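Local coordinates for glucose-6-phosphate isomerase (Plasmodium falciparum, PDB 3QKI), which probably interconverts alpha-D-glucose 6-phosphate and beta-D-fructose 6-phosphate, the isomerase step near the start of glycolysis, at residues L434-Q439 with A476-I481. Numbering follows the deposited sequence.
Sequences LIHQGQ and ADALAI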
loop_
_atom_site.group_PDB
_atom_site.type_symbol
_atom_site.label_atom_id
_atom_site.label_comp_id
_atom_site.label_asym_id
_atom_site.label_seq_id
_atom_site.Cartn_x
_atom_site.Cartn_y
_atom_site.Cartn_z
ATOM N N LEU A 434 -1.377 -9.303 -13.229
ATOM C CA LEU A 434 -2.471 -8.454 -13.712
ATOM C C LEU A 434 -1.946 -7.345 -14.645
ATOM O O LEU A 434 -2.522 -7.124 -15.713
ATOM C CB LEU A 434 -3.267 -7.870 -12.529
ATOM C CG LEU A 434 -4.518 -7.058 -12.869
ATOM C CD1 LEU A 434 -5.519 -7.122 -11.791
ATOM C CD2 LEU A 434 -4.179 -5.582 -13.069
ATOM N N ILE A 435 -0.840 -6.694 -14.264
ATOM C CA ILE A 435 -0.220 -5.615 -15.058
ATOM C C ILE A 435 0.218 -6.130 -16.434
ATOM O O ILE A 435 0.154 -5.373 -17.409
ATOM C CB ILE A 435 0.891 -4.852 -14.269
ATOM C CG1 ILE A 435 0.311 -4.254 -12.957
ATOM C CG2 ILE A 435 1.563 -3.751 -15.133
ATOM C CD1 ILE A 435 1.263 -3.321 -12.109
ATOM N N HIS A 436 0.616 -7.418 -16.535
ATOM C CA HIS A 436 1.017 -7.993 -17.829
ATOM C C HIS A 436 -0.129 -8.596 -18.605
ATOM O O HIS A 436 -0.123 -8.508 -19.832
ATOM C CB HIS A 436 2.129 -9.048 -17.676
ATOM C CG HIS A 436 3.471 -8.444 -17.396
ATOM N ND1 HIS A 436 4.283 -7.968 -18.431
ATOM C CD2 HIS A 436 4.082 -8.203 -16.215
ATOM C CE1 HIS A 436 5.368 -7.491 -17.839
ATOM N NE2 HIS A 436 5.292 -7.600 -16.512
ATOM N N GLN A 437 -1.078 -9.273 -17.915
ATOM C CA GLN A 437 -2.135 -10.024 -18.599
ATOM C C GLN A 437 -3.592 -9.682 -18.283
ATOM O O GLN A 437 -4.500 -10.199 -18.941
ATOM C CB GLN A 437 -1.890 -11.554 -18.479
ATOM C CG GLN A 437 -0.649 -12.049 -19.243
ATOM C CD GLN A 437 -0.545 -13.559 -19.203
ATOM O OE1 GLN A 437 -0.785 -14.206 -18.180
ATOM N NE2 GLN A 437 -0.179 -14.165 -20.324
ATOM N N GLY A 438 -3.821 -8.879 -17.268
ATOM C CA GLY A 438 -5.166 -8.451 -16.934
ATOM C C GLY A 438 -5.394 -7.063 -17.485
ATOM O O GLY A 438 -4.844 -6.695 -18.534
ATOM N N GLN A 439 -6.161 -6.259 -16.759
ATOM C CA GLN A 439 -6.419 -4.895 -17.187
ATOM C C GLN A 439 -5.117 -4.058 -17.284
ATOM O O GLN A 439 -4.162 -4.305 -16.517
ATOM C CB GLN A 439 -7.507 -4.265 -16.315
ATOM C CG GLN A 439 -7.097 -3.918 -14.911
ATOM C CD GLN A 439 -8.229 -3.235 -14.201
ATOM O OE1 GLN A 439 -8.854 -3.808 -13.314
ATOM N NE2 GLN A 439 -8.561 -2.024 -14.617
ATOM N N ALA A 476 9.866 -2.808 -17.981
ATOM C CA ALA A 476 9.429 -1.731 -18.878
ATOM C C ALA A 476 9.362 -2.258 -20.333
ATOM O O ALA A 476 8.355 -2.062 -21.008
ATOM C CB ALA A 476 10.398 -0.550 -18.781
ATOM N N ASP A 477 10.408 -2.980 -20.778
ATOM C CA ASP A 477 10.436 -3.561 -22.112
ATOM C C ASP A 477 9.393 -4.671 -22.314
ATOM O O ASP A 477 8.743 -4.672 -23.349
ATOM C CB ASP A 477 11.837 -4.038 -22.483
ATOM C CG ASP A 477 12.821 -2.909 -22.771
ATOM O OD1 ASP A 477 12.364 -1.742 -22.971
ATOM O OD2 ASP A 477 14.053 -3.186 -22.799
ATOM N N ALA A 478 9.212 -5.592 -21.330
ATOM C CA ALA A 478 8.232 -6.681 -21.414
ATOM C C ALA A 478 6.796 -6.096 -21.556
ATOM O O ALA A 478 5.998 -6.584 -22.363
ATOM C CB ALA A 478 8.324 -7.593 -20.181
ATOM N N LEU A 479 6.490 -5.045 -20.793
ATOM C CA LEU A 479 5.183 -4.385 -20.851
ATOM C C LEU A 479 4.952 -3.757 -22.224
ATOM O O LEU A 479 3.881 -3.922 -22.796
ATOM C CB LEU A 479 5.037 -3.345 -19.726
ATOM C CG LEU A 479 4.772 -3.937 -18.311
ATOM C CD1 LEU A 479 4.908 -2.856 -17.237
ATOM C CD2 LEU A 479 3.409 -4.604 -18.237
ATOM N N ALA A 480 5.975 -3.093 -22.767
ATOM C CA ALA A 480 5.892 -2.424 -24.066
ATOM C C ALA A 480 5.773 -3.418 -25.232
ATOM O O ALA A 480 4.835 -3.305 -26.012
ATOM C CB ALA A 480 7.092 -1.501 -24.263
ATOM N N ILE A 481 6.684 -4.406 -25.316
ATOM C CA ILE A 481 6.794 -5.356 -26.439
ATOM C C ILE A 481 5.908 -6.599 -26.420
ATOM O O ILE A 481 5.502 -7.079 -27.477
ATOM C CB ILE A 481 8.299 -5.655 -26.794
ATOM C CG1 ILE A 481 8.929 -6.672 -25.815
ATOM C CG2 ILE A 481 9.133 -4.338 -26.876
ATOM C CD1 ILE A 481 10.245 -7.330 -26.265
HETATM O O HOH W 1 3.848 -7.705 -21.230
#
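Leu479 lays its CD2 methyl over one face of the His436 imidazole, a CH-pi contact: CD2 lies 3.6 Å from the ring centroid of His436 and only 20° off the ring normal. Displacement toward the rim puts Leu479 CD2 3.5 Å from both His436 ND1 and His436 CE1, over that side of the ring. The same methyl also touches Ile435 CG2 at 3.7 Å and lies 3.4 Å from Ile435 O. Ala478 CB approaches the ring obliquely, 3.8 Å from His436 CE1, and Gly553 of the second subunit packs against His436 as well. With CG anti to its carbonyl carbon (chi1 -75°), His436 reaches across to helix 464-481, and both ring nitrogens are engaged. A water lying in the ring plane is 2.8 Å from His436 ND1 and donates to Ala478 O at 2.7 Å, while NE2 bonds to Gln475 OE1, one turn before Leu479; together these polar links should fix the ring's rotation. Arg511 donates to Ile435 O and Gly438 O, tying down the end of helix 428-437, the helix that begins at the substrate-binding region with His429. Ile435 and Leu479 both rest on Val443, at the start of strand 443-448 of the mixed sheet.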